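Local atomic coordinates of fructokinase (Xylella fastidiosa Temecula1, PDB entry 3LJS), a protein that probably phosphorylates fructose with ATP, as a sugar kinase of the PfkB (ribokinase-like) family. Residues B[138-143]-B[148-153]; B[81-86]-B[115-120]; B[238-243]-B[290-295]; B[217-220]-B[226-229]. All coordinates share one frame; numbering follows the deposited sequence.

Interaction 1: residues B[138-143]-B[148-153]; sequences NSMTDA and VTFEGM
Met140, a selenomethionine, and Thr149 bury the most surface in this contact, with Ser139 next, and the three join the loop after strand 130-136 to the helix 143-158 that follows it. Met140 CG stands beside its own backbone N (chi1 -64°), and the rest of the chain runs extended, which carries the terminal methyl across to the helix. There the Met140 side chain crosses those of Thr149 and Phe150 at roughly a right angle, with Met140 CE 3.7 Å from Thr149 CG2 and 3.8 Å from Phe150 CE1. The selenium is 5.1 Å from the centroid of the Phe150 ring and 61° off its normal, a Met-aromatic contact that is oblique. Met153 SE, at 4.3 Å from Met140 CE, marks the looser end of this apolar patch.

The polar half centres on Thr149 OG1, which lies 2.7 Å from Ser139 O and 2.8 Å from Ser139 OG. Its first torsion (chi1 -55°) sets OG1 beside the backbone N and turns CG2 to the other side, where the methyl packs against Met140 CE. Ile145 O, one turn back in the helix, also bonds to this hydroxyl, so its single proton cannot be assigned firmly to Ser139 O. Ser139 OG has a further partner in Cys136 O at the end of the strand. Phe10 of strand 6-10 covers Ser139 and Thr149, while Phe165 of strand 162-166 backs Met140.

All five touching residues are buried, and the chemistry implies a threonine working in two directions: its hydroxyl gives a buried loop carbonyl and hydroxyl a polar neighbour, while its methyl continues the hydrophobic packing between loop and helix.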
loop_
_atom_site.group_PDB
_atom_site.type_symbol
_atom_site.label_atom_id
_atom_site.label_comp_id
_atom_site.label_asym_id
_atom_site.label_seq_id
_atom_site.Cartn_x
_atom_site.Cartn_y
_atom_site.Cartn_z
ATOM N N ASN B 138 12.782 11.417 -8.162
ATOM C CA ASN B 138 11.713 10.436 -8.001
ATOM C C ASN B 138 10.600 10.626 -9.018
ATOM O O ASN B 138 9.887 9.677 -9.346
ATOM C CB ASN B 138 11.161 10.476 -6.579
ATOM C CG ASN B 138 12.192 10.045 -5.562
ATOM O OD1 ASN B 138 12.846 9.012 -5.732
ATOM N ND2 ASN B 138 12.356 10.836 -4.502
ATOM N N SER B 139 10.460 11.842 -9.533
ATOM C CA SER B 139 9.441 12.106 -10.545
ATOM C C SER B 139 10.027 11.846 -11.938
ATOM O O SER B 139 9.586 12.425 -12.932
ATOM C CB SER B 139 8.927 13.549 -10.441
ATOM O OG SER B 139 9.963 14.488 -10.663
HETATM N N MSE B 140 11.023 10.965 -11.997
HETATM C CA MSE B 140 11.666 10.593 -13.257
HETATM C C MSE B 140 11.777 9.070 -13.364
HETATM O O MSE B 140 12.474 8.553 -14.239
HETATM C CB MSE B 140 13.078 11.185 -13.340
HETATM C CG MSE B 140 13.140 12.703 -13.358
HETATM SE SE MSE B 140 14.979 13.360 -13.338
HETATM C CE MSE B 140 14.562 15.254 -13.225
ATOM N N THR B 141 11.086 8.358 -12.478
ATOM C CA THR B 141 11.153 6.898 -12.442
ATOM C C THR B 141 10.570 6.144 -13.645
ATOM O O THR B 141 10.811 4.948 -13.799
ATOM C CB THR B 141 10.537 6.368 -11.129
ATOM O OG1 THR B 141 9.248 6.953 -10.930
ATOM C CG2 THR B 141 11.431 6.733 -9.956
ATOM N N ASP B 142 9.791 6.830 -14.478
ATOM C CA ASP B 142 9.261 6.221 -15.696
ATOM C C ASP B 142 9.319 7.300 -16.776
ATOM O O ASP B 142 9.402 8.491 -16.460
ATOM C CB ASP B 142 7.840 5.645 -15.482
ATOM C CG ASP B 142 6.731 6.674 -15.622
ATOM O OD1 ASP B 142 5.669 6.456 -15.001
ATOM O OD2 ASP B 142 6.888 7.672 -16.354
ATOM N N ALA B 143 9.302 6.884 -18.041
ATOM C CA ALA B 143 9.405 7.807 -19.169
ATOM C C ALA B 143 8.425 8.974 -19.190
ATOM O O ALA B 143 8.822 10.111 -19.455
ATOM C CB ALA B 143 9.303 7.028 -20.487
ATOM N N VAL B 148 7.513 14.955 -18.106
ATOM C CA VAL B 148 6.714 16.002 -17.471
ATOM C C VAL B 148 7.629 16.863 -16.584
ATOM O O VAL B 148 7.521 18.094 -16.567
ATOM C CB VAL B 148 5.582 15.385 -16.608
ATOM C CG1 VAL B 148 4.923 16.459 -15.756
ATOM C CG2 VAL B 148 4.535 14.722 -17.518
ATOM N N THR B 149 8.541 16.213 -15.864
ATOM C CA THR B 149 9.462 16.937 -14.995
ATOM C C THR B 149 10.396 17.818 -15.843
ATOM O O THR B 149 10.615 18.987 -15.521
ATOM C CB THR B 149 10.307 15.964 -14.116
ATOM O OG1 THR B 149 9.433 15.096 -13.379
ATOM C CG2 THR B 149 11.167 16.742 -13.115
ATOM N N PHE B 150 10.925 17.274 -16.936
ATOM C CA PHE B 150 11.819 18.053 -17.786
ATOM C C PHE B 150 11.086 19.262 -18.364
ATOM O O PHE B 150 11.628 20.366 -18.385
ATOM C CB PHE B 150 12.382 17.198 -18.927
ATOM C CG PHE B 150 13.145 15.981 -18.466
ATOM C CD1 PHE B 150 13.997 16.044 -17.366
ATOM C CD2 PHE B 150 13.043 14.779 -19.164
ATOM C CE1 PHE B 150 14.741 14.927 -16.964
ATOM C CE2 PHE B 150 13.783 13.654 -18.773
ATOM C CZ PHE B 150 14.631 13.730 -17.673
ATOM N N GLU B 151 9.851 19.053 -18.819
ATOM C CA GLU B 151 9.052 20.131 -19.392
ATOM C C GLU B 151 8.796 21.208 -18.346
ATOM O O GLU B 151 8.810 22.401 -18.652
ATOM C CB GLU B 151 7.723 19.584 -19.927
ATOM C CG GLU B 151 6.821 20.612 -20.608
ATOM C CD GLU B 151 7.502 21.369 -21.756
ATOM O OE1 GLU B 151 8.448 20.830 -22.371
ATOM O OE2 GLU B 151 7.075 22.507 -22.054
ATOM N N GLY B 152 8.557 20.782 -17.109
ATOM C CA GLY B 152 8.340 21.741 -16.044
ATOM C C GLY B 152 9.594 22.575 -15.821
ATOM O O GLY B 152 9.517 23.790 -15.616
HETATM N N MSE B 153 10.755 21.927 -15.859
HETATM C CA MSE B 153 12.017 22.632 -15.668
HETATM C C MSE B 153 12.274 23.601 -16.822
HETATM O O MSE B 153 12.765 24.710 -16.604
HETATM C CB MSE B 153 13.176 21.637 -15.559
HETATM C CG MSE B 153 13.105 20.709 -14.352
HETATM SE SE MSE B 153 14.514 19.354 -14.372
HETATM C CE MSE B 153 15.812 20.217 -13.235
#

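Interaction 2: residues B[81-86]-B[115-120]; sequences GIVRTS and LLFRVE
Van der Waals packing without a hydrogen bond, chiefly of Val83 on Phe117, joins strand 82-85 to the loop that precedes helix 124-129. The strand forms one border of the nine-stranded sheet within this chain, and the loop crosses the face of the sheet to which Val83 and Thr85 point. Val83 and Phe117 make the closest approach: Val83 CG2 is 3.8 Å from Phe117 CD1 and 3.9 Å from Phe117 CE1, so one methyl approaches the CD1-CE1 bond of the ring obliquely. The first torsion of Phe117 (chi1 -170°) swings the ring opposite its backbone N and brings it toward the strand. Gly81 O lies near the plane of the same ring, at its edge, 4.3 Å from Phe117 CE1. Farther along, Leu116 CD2 comes to 4.3 Å from Thr85 OG1, a loose contact; that hydroxyl bonds to Thr87 N.

Arg118 ties the loop to itself. Its NH1 donates to Leu115 O at 2.9 Å and to Phe117 O at 2.8 Å, bridging two carbonyls on either side of Leu116. The second bond comes from above the carbonyl plane, 52° out of it, although the acceptor lies in the plane of the guanidinium group.

The Phe117 ring also makes edge-to-face contacts with Phe10, His121 and Phe122, and it touches Val148 of helix 143-158. Backbone bonds from Val83 to Gly57 and Leu59, and from Thr85 to Leu59, hold strand 82-85 against strand 53-60. Side chains packed between a parallel border strand and the loop over its face are part of the alpha/beta architecture of the ribokinase-like fold, here at the partly buried margin of the sheet.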
loop_
_atom_site.group_PDB
_atom_site.type_symbol
_atom_site.label_atom_id
_atom_site.label_comp_id
_atom_site.label_asym_id
_atom_site.label_seq_id
_atom_site.Cartn_x
_atom_site.Cartn_y
_atom_site.Cartn_z
ATOM N N GLY B 81 -2.281 24.335 -7.297
ATOM C CA GLY B 81 -1.674 23.536 -8.347
ATOM C C GLY B 81 -1.768 22.033 -8.171
ATOM O O GLY B 81 -1.192 21.277 -8.951
ATOM N N ILE B 82 -2.479 21.591 -7.143
ATOM C CA ILE B 82 -2.632 20.162 -6.906
ATOM C C ILE B 82 -3.804 19.623 -7.715
ATOM O O ILE B 82 -4.853 20.253 -7.781
ATOM C CB ILE B 82 -2.898 19.858 -5.407
ATOM C CG1 ILE B 82 -1.655 20.168 -4.573
ATOM C CG2 ILE B 82 -3.282 18.387 -5.230
ATOM C CD1 ILE B 82 -1.858 19.986 -3.075
ATOM N N VAL B 83 -3.614 18.473 -8.355
ATOM C CA VAL B 83 -4.693 17.844 -9.111
ATOM C C VAL B 83 -4.937 16.482 -8.478
ATOM O O VAL B 83 -4.071 15.960 -7.770
ATOM C CB VAL B 83 -4.356 17.683 -10.610
ATOM C CG1 VAL B 83 -4.341 19.051 -11.280
ATOM C CG2 VAL B 83 -3.027 16.984 -10.779
ATOM N N ARG B 84 -6.108 15.905 -8.723
ATOM C CA ARG B 84 -6.451 14.620 -8.119
ATOM C C ARG B 84 -6.778 13.532 -9.135
ATOM O O ARG B 84 -7.124 13.818 -10.280
ATOM C CB ARG B 84 -7.657 14.797 -7.185
ATOM C CG ARG B 84 -7.551 15.966 -6.206
ATOM C CD ARG B 84 -6.415 15.772 -5.207
ATOM N NE ARG B 84 -6.722 14.772 -4.188
ATOM C CZ ARG B 84 -7.390 15.020 -3.066
ATOM N NH1 ARG B 84 -7.829 16.243 -2.804
ATOM N NH2 ARG B 84 -7.614 14.044 -2.197
ATOM N N THR B 85 -6.669 12.280 -8.704
ATOM C CA THR B 85 -6.989 11.151 -9.562
ATOM C C THR B 85 -7.479 9.946 -8.763
ATOM O O THR B 85 -7.046 9.718 -7.633
ATOM C CB THR B 85 -5.785 10.711 -10.401
ATOM O OG1 THR B 85 -6.178 9.617 -11.242
ATOM C CG2 THR B 85 -4.637 10.273 -9.508
ATOM N N SER B 86 -8.388 9.183 -9.365
ATOM C CA SER B 86 -8.942 7.985 -8.744
ATOM C C SER B 86 -8.399 6.771 -9.481
ATOM O O SER B 86 -8.737 5.635 -9.154
ATOM C CB SER B 86 -10.471 7.990 -8.842
ATOM O OG SER B 86 -11.026 9.095 -8.148
ATOM N N LEU B 115 2.505 9.652 -10.068
ATOM C CA LEU B 115 3.107 9.301 -11.358
ATOM C C LEU B 115 2.230 9.672 -12.557
ATOM O O LEU B 115 2.692 9.647 -13.696
ATOM C CB LEU B 115 3.374 7.794 -11.423
ATOM C CG LEU B 115 4.716 7.163 -11.035
ATOM C CD1 LEU B 115 5.743 8.210 -10.690
ATOM C CD2 LEU B 115 4.487 6.209 -9.887
ATOM N N LEU B 116 0.973 10.016 -12.300
ATOM C CA LEU B 116 0.038 10.332 -13.378
ATOM C C LEU B 116 -0.108 11.806 -13.735
ATOM O O LEU B 116 -0.942 12.168 -14.567
ATOM C CB LEU B 116 -1.334 9.734 -13.047
ATOM C CG LEU B 116 -1.661 8.310 -13.530
ATOM C CD1 LEU B 116 -0.414 7.501 -13.797
ATOM C CD2 LEU B 116 -2.540 7.635 -12.491
ATOM N N PHE B 117 0.694 12.662 -13.111
ATOM C CA PHE B 117 0.641 14.087 -13.420
ATOM C C PHE B 117 1.155 14.234 -14.855
ATOM O O PHE B 117 2.172 13.649 -15.214
ATOM C CB PHE B 117 1.551 14.871 -12.466
ATOM C CG PHE B 117 1.381 16.365 -12.549
ATOM C CD1 PHE B 117 0.645 17.049 -11.584
ATOM C CD2 PHE B 117 1.960 17.092 -13.588
ATOM C CE1 PHE B 117 0.489 18.439 -11.649
ATOM C CE2 PHE B 117 1.810 18.481 -13.664
ATOM C CZ PHE B 117 1.073 19.154 -12.691
ATOM N N ARG B 118 0.450 14.998 -15.680
ATOM C CA ARG B 118 0.873 15.198 -17.064
ATOM C C ARG B 118 1.021 16.686 -17.351
ATOM O O ARG B 118 0.511 17.519 -16.601
ATOM C CB ARG B 118 -0.131 14.553 -18.035
ATOM C CG ARG B 118 -0.125 13.015 -17.991
ATOM C CD ARG B 118 1.236 12.441 -18.408
ATOM N NE ARG B 118 1.315 10.989 -18.237
ATOM C CZ ARG B 118 1.844 10.371 -17.182
ATOM N NH1 ARG B 118 2.369 11.068 -16.174
ATOM N NH2 ARG B 118 1.832 9.045 -17.124
ATOM N N VAL B 119 1.721 17.018 -18.431
ATOM C CA VAL B 119 1.959 18.415 -18.779
ATOM C C VAL B 119 0.693 19.264 -18.788
ATOM O O VAL B 119 0.727 20.438 -18.418
ATOM C CB VAL B 119 2.676 18.531 -20.142
ATOM C CG1 VAL B 119 2.810 19.994 -20.540
ATOM C CG2 VAL B 119 4.060 17.893 -20.043
ATOM N N GLU B 120 -0.423 18.665 -19.196
ATOM C CA GLU B 120 -1.704 19.367 -19.242
ATOM C C GLU B 120 -2.159 19.824 -17.852
ATOM O O GLU B 120 -3.018 20.700 -17.733
ATOM C CB GLU B 120 -2.774 18.448 -19.838
ATOM C CG GLU B 120 -3.121 17.273 -18.932
ATOM C CD GLU B 120 -3.813 16.138 -19.662
ATOM O OE1 GLU B 120 -3.201 15.569 -20.590
ATOM O OE2 GLU B 120 -4.963 15.809 -19.302
#

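Interaction 3: residues B[238-243]-B[290-295]; sequences WYTRTA and ESIVST
Thr240 OG1 accepts from two backbone amides, Thr242 N at 3.2 Å and Ala243 N at 3.1 Å, the first bond being the straighter of the two. The pair defines an ST turn and an ST motif, and together with the bond from Thr240 N to Ala243 O it holds the tight link between strands 237-240 and 244-246 at the edge of the ribokinase-like sheet. With OG1 committed to the turn, Thr240 CG2 is left to face helix 289-305, where it meets Ile292 CD1 tip to tip.

Most of the buried surface belongs to Trp238 and Ile292. The segments of strand and helix run at 149° to each other, with axes 10.8 Å apart, and these side chains span the gap. Trp238 takes the position between its backbone N and carbonyl carbon (chi1 62°), laying one indole face against the helix. Val293 CG2 approaches the indole obliquely, while Leu228 of strand 226-230 and Val247 also touch Trp238.

Both branches of Ile292 are used: CD1 lies 3.7 Å from Trp238 CZ3 on the six-membered ring, and CG2 makes a CH-pi contact 3.7 Å from the five-membered ring centroid, only 10° off the normal.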
loop_
_atom_site.group_PDB
_atom_site.type_symbol
_atom_site.label_atom_id
_atom_site.label_comp_id
_atom_site.label_asym_id
_atom_site.label_seq_id
_atom_site.Cartn_x
_atom_site.Cartn_y
_atom_site.Cartn_z
ATOM N N TRP B 238 30.264 23.468 -1.431
ATOM C CA TRP B 238 29.579 24.177 -2.503
ATOM C C TRP B 238 30.585 24.501 -3.599
ATOM O O TRP B 238 31.772 24.679 -3.328
ATOM C CB TRP B 238 28.921 25.465 -1.991
ATOM C CG TRP B 238 29.873 26.487 -1.430
ATOM C CD1 TRP B 238 30.179 26.687 -0.114
ATOM C CD2 TRP B 238 30.616 27.462 -2.168
ATOM N NE1 TRP B 238 31.065 27.732 0.013
ATOM C CE2 TRP B 238 31.352 28.224 -1.234
ATOM C CE3 TRP B 238 30.733 27.767 -3.531
ATOM C CZ2 TRP B 238 32.196 29.275 -1.619
ATOM C CZ3 TRP B 238 31.573 28.814 -3.914
ATOM C CH2 TRP B 238 32.292 29.552 -2.960
ATOM N N TYR B 239 30.101 24.556 -4.836
ATOM C CA TYR B 239 30.937 24.850 -5.997
ATOM C C TYR B 239 30.180 25.758 -6.960
ATOM O O TYR B 239 28.968 25.617 -7.130
ATOM C CB TYR B 239 31.270 23.570 -6.764
ATOM C CG TYR B 239 31.946 22.486 -5.961
ATOM C CD1 TYR B 239 33.337 22.395 -5.907
ATOM C CD2 TYR B 239 31.193 21.546 -5.261
ATOM C CE1 TYR B 239 33.962 21.384 -5.171
ATOM C CE2 TYR B 239 31.805 20.537 -4.524
ATOM C CZ TYR B 239 33.185 20.462 -4.483
ATOM O OH TYR B 239 33.781 19.469 -3.746
ATOM N N THR B 240 30.902 26.685 -7.582
ATOM C CA THR B 240 30.328 27.572 -8.591
ATOM C C THR B 240 31.335 27.485 -9.723
ATOM O O THR B 240 32.360 26.815 -9.583
ATOM C CB THR B 240 30.236 29.044 -8.127
ATOM O OG1 THR B 240 31.552 29.550 -7.871
ATOM C CG2 THR B 240 29.385 29.159 -6.877
ATOM N N ARG B 241 31.070 28.148 -10.841
ATOM C CA ARG B 241 32.019 28.082 -11.946
ATOM C C ARG B 241 33.297 28.871 -11.672
ATOM O O ARG B 241 34.252 28.778 -12.435
ATOM C CB ARG B 241 31.366 28.576 -13.241
ATOM C CG ARG B 241 30.153 27.754 -13.630
ATOM C CD ARG B 241 29.539 28.192 -14.949
ATOM N NE ARG B 241 28.324 27.428 -15.208
ATOM C CZ ARG B 241 27.764 27.277 -16.404
ATOM N NH1 ARG B 241 28.313 27.842 -17.475
ATOM N NH2 ARG B 241 26.651 26.557 -16.526
ATOM N N THR B 242 33.325 29.625 -10.577
ATOM C CA THR B 242 34.499 30.433 -10.250
ATOM C C THR B 242 35.219 30.066 -8.955
ATOM O O THR B 242 36.350 30.499 -8.733
ATOM C CB THR B 242 34.134 31.934 -10.183
ATOM O OG1 THR B 242 33.056 32.128 -9.260
ATOM C CG2 THR B 242 33.721 32.448 -11.557
ATOM N N ALA B 243 34.582 29.273 -8.096
ATOM C CA ALA B 243 35.215 28.898 -6.834
ATOM C C ALA B 243 34.516 27.738 -6.129
ATOM O O ALA B 243 33.569 27.153 -6.653
ATOM C CB ALA B 243 35.262 30.105 -5.904
ATOM N N GLU B 290 30.918 35.378 0.007
ATOM C CA GLU B 290 30.452 35.900 1.284
ATOM C C GLU B 290 28.938 35.684 1.432
ATOM O O GLU B 290 28.464 35.285 2.497
ATOM C CB GLU B 290 30.816 37.386 1.400
ATOM C CG GLU B 290 30.352 38.042 2.686
ATOM C CD GLU B 290 31.066 39.358 2.967
ATOM O OE1 GLU B 290 31.043 40.266 2.100
ATOM O OE2 GLU B 290 31.649 39.483 4.066
ATOM N N SER B 291 28.182 35.943 0.368
ATOM C CA SER B 291 26.738 35.735 0.405
ATOM C C SER B 291 26.432 34.233 0.403
ATOM O O SER B 291 25.521 33.777 1.092
ATOM C CB SER B 291 26.064 36.387 -0.803
ATOM O OG SER B 291 26.245 37.794 -0.785
ATOM N N ILE B 292 27.190 33.472 -0.381
ATOM C CA ILE B 292 26.985 32.028 -0.455
ATOM C C ILE B 292 27.106 31.413 0.938
ATOM O O ILE B 292 26.222 30.681 1.379
ATOM C CB ILE B 292 28.012 31.362 -1.399
ATOM C CG1 ILE B 292 27.794 31.856 -2.834
ATOM C CG2 ILE B 292 27.873 29.827 -1.337
ATOM C CD1 ILE B 292 28.822 31.335 -3.830
ATOM N N VAL B 293 28.195 31.723 1.634
ATOM C CA VAL B 293 28.410 31.199 2.979
ATOM C C VAL B 293 27.311 31.655 3.940
ATOM O O VAL B 293 26.822 30.873 4.755
ATOM C CB VAL B 293 29.787 31.640 3.534
ATOM C CG1 VAL B 293 29.916 31.254 4.998
ATOM C CG2 VAL B 293 30.901 30.988 2.723
ATOM N N SER B 294 26.922 32.920 3.850
ATOM C CA SER B 294 25.878 33.444 4.723
ATOM C C SER B 294 24.554 32.720 4.515
ATOM O O SER B 294 23.894 32.317 5.472
ATOM C CB SER B 294 25.678 34.941 4.478
ATOM O OG SER B 294 24.534 35.405 5.174
ATOM N N THR B 295 24.166 32.551 3.257
ATOM C CA THR B 295 22.913 31.885 2.935
ATOM C C THR B 295 22.908 30.399 3.263
ATOM O O THR B 295 21.915 29.874 3.774
ATOM C CB THR B 295 22.566 32.069 1.450
ATOM O OG1 THR B 295 22.199 33.434 1.225
ATOM C CG2 THR B 295 21.416 31.148 1.039
#

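Interaction 4: residues B[217-220]-B[226-229]; sequences QQLW and LLLV
Leu219 and Trp220, at the end of helix 212-220, pack on Leu227 at the start of strand 226-230, a helix-to-strand connection on one face of the ribokinase-like alpha/beta sheet. The five intervening residues contain no helix or strand, so the chain turns back within a short loop and brings the CA atoms of Leu219 and Leu227 to 8.6 Å.

The two leucines reach each other through different torsions. Leu219 CG sits beside its backbone N (chi1 -65°), and the further torsion extends CD1 toward the sheet. Leu227 instead has CG opposite its backbone N (chi1 164°), spreading its two methyls before the helix. Leu219 CD1 consequently meets both branches, at 3.9 Å from Leu227 CD1 and 3.9 Å from Leu227 CD2, as the side chains cross at about a right angle.

Trp220 starts from nearly the same first torsion as Leu219, but its CB leaves the helix at another angle and it is the far rim of the indole that gets to the strand. The six-membered ring arrives obliquely, and no hydrogen bond joins the segments. Trp185 and Leu188 of helix 181-189 flank Leu219, while Val194 and Leu196 of strand 193-197 and Tyr239 of strand 237-240 surround Leu227. The side chain of Leu227 is also about 6 Å from that of Lys195, a residue seen to bind ATP in this protein, though no ATP is bound to this chain.

At the strand, the indole divides its contacts between two residues: Trp220 CZ3 lies 4.2 Å from Leu226 N, and Trp220 CH2 lies 4.2 Å from Leu227 CB.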
loop_
_atom_site.group_PDB
_atom_site.type_symbol
_atom_site.label_atom_id
_atom_site.label_comp_id
_atom_site.label_asym_id
_atom_site.label_seq_id
_atom_site.Cartn_x
_atom_site.Cartn_y
_atom_site.Cartn_z
ATOM N N GLN B 217 32.630 19.331 -14.100
ATOM C CA GLN B 217 32.857 19.999 -15.378
ATOM C C GLN B 217 31.687 19.741 -16.319
ATOM O O GLN B 217 31.299 20.610 -17.097
ATOM C CB GLN B 217 34.160 19.515 -16.017
ATOM C CG GLN B 217 35.404 19.956 -15.271
ATOM C CD GLN B 217 35.404 21.448 -14.990
ATOM O OE1 GLN B 217 35.192 22.262 -15.892
ATOM N NE2 GLN B 217 35.643 21.817 -13.736
ATOM N N GLN B 218 31.116 18.545 -16.240
ATOM C CA GLN B 218 29.976 18.187 -17.080
ATOM C C GLN B 218 28.774 19.072 -16.727
ATOM O O GLN B 218 28.035 19.523 -17.606
ATOM C CB GLN B 218 29.607 16.716 -16.867
ATOM C CG GLN B 218 28.544 16.203 -17.821
ATOM C CD GLN B 218 29.077 16.027 -19.226
ATOM O OE1 GLN B 218 29.909 15.150 -19.482
ATOM N NE2 GLN B 218 28.610 16.866 -20.146
ATOM N N LEU B 219 28.582 19.313 -15.434
ATOM C CA LEU B 219 27.474 20.150 -14.981
ATOM C C LEU B 219 27.590 21.565 -15.540
ATOM O O LEU B 219 26.592 22.164 -15.939
ATOM C CB LEU B 219 27.440 20.210 -13.452
ATOM C CG LEU B 219 27.144 18.894 -12.732
ATOM C CD1 LEU B 219 27.078 19.135 -11.229
ATOM C CD2 LEU B 219 25.825 18.330 -13.233
ATOM N N TRP B 220 28.812 22.091 -15.571
ATOM C CA TRP B 220 29.051 23.440 -16.077
ATOM C C TRP B 220 28.741 23.555 -17.574
ATOM O O TRP B 220 28.626 24.662 -18.105
ATOM C CB TRP B 220 30.503 23.850 -15.815
ATOM C CG TRP B 220 30.913 23.912 -14.357
ATOM C CD1 TRP B 220 32.187 23.841 -13.875
ATOM C CD2 TRP B 220 30.065 24.115 -13.210
ATOM N NE1 TRP B 220 32.191 23.985 -12.509
ATOM C CE2 TRP B 220 30.905 24.153 -12.072
ATOM C CE3 TRP B 220 28.682 24.267 -13.032
ATOM C CZ2 TRP B 220 30.408 24.340 -10.773
ATOM C CZ3 TRP B 220 28.188 24.452 -11.735
ATOM C CH2 TRP B 220 29.052 24.486 -10.627
ATOM N N LEU B 226 25.409 26.635 -9.512
ATOM C CA LEU B 226 25.749 26.330 -8.123
ATOM C C LEU B 226 25.536 24.852 -7.827
ATOM O O LEU B 226 24.478 24.303 -8.134
ATOM C CB LEU B 226 24.881 27.152 -7.170
ATOM C CG LEU B 226 25.025 26.823 -5.678
ATOM C CD1 LEU B 226 26.400 27.255 -5.171
ATOM C CD2 LEU B 226 23.930 27.541 -4.897
ATOM N N LEU B 227 26.537 24.219 -7.221
ATOM C CA LEU B 227 26.457 22.801 -6.871
ATOM C C LEU B 227 26.743 22.571 -5.392
ATOM O O LEU B 227 27.728 23.074 -4.857
ATOM C CB LEU B 227 27.465 21.984 -7.694
ATOM C CG LEU B 227 27.764 20.559 -7.191
ATOM C CD1 LEU B 227 26.546 19.648 -7.406
ATOM C CD2 LEU B 227 28.978 20.001 -7.936
ATOM N N LEU B 228 25.871 21.811 -4.738
ATOM C CA LEU B 228 26.053 21.474 -3.337
ATOM C C LEU B 228 26.283 19.972 -3.262
ATOM O O LEU B 228 25.540 19.199 -3.866
ATOM C CB LEU B 228 24.807 21.823 -2.525
ATOM C CG LEU B 228 24.300 23.264 -2.633
ATOM C CD1 LEU B 228 23.135 23.437 -1.683
ATOM C CD2 LEU B 228 25.409 24.245 -2.294
ATOM N N VAL B 229 27.319 19.557 -2.544
ATOM C CA VAL B 229 27.596 18.133 -2.379
ATOM C C VAL B 229 27.555 17.840 -0.887
ATOM O O VAL B 229 28.328 18.413 -0.117
ATOM C CB VAL B 229 28.986 17.745 -2.919
ATOM C CG1 VAL B 229 29.224 16.251 -2.700
ATOM C CG2 VAL B 229 29.090 18.089 -4.396
#

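In the fold
The contacts form two touching pairs. Interactions 1 and 2, with centres 13 Å apart, meet where Val148 CG2 packs 3.5 Å from Phe117 O. Interactions 3 and 4 have centres 12 Å apart and lie on neighbouring strands, 237-240 and 226-230, of the large sheet; a probable hydrogen bond links Tyr239 N to Leu227 O at 2.8 Å. Interactions 2 and 3 lie on opposite sides of the chain's centre, about 36 Å between centres, yet reach the same sheet. Lys195, seen to bind ATP in this protein, gives a common reference: its side chain is about 11 Å from that of Met153 in interaction 1 and about 10 Å from that of Trp238 in interaction 3, and nearer to interaction 4.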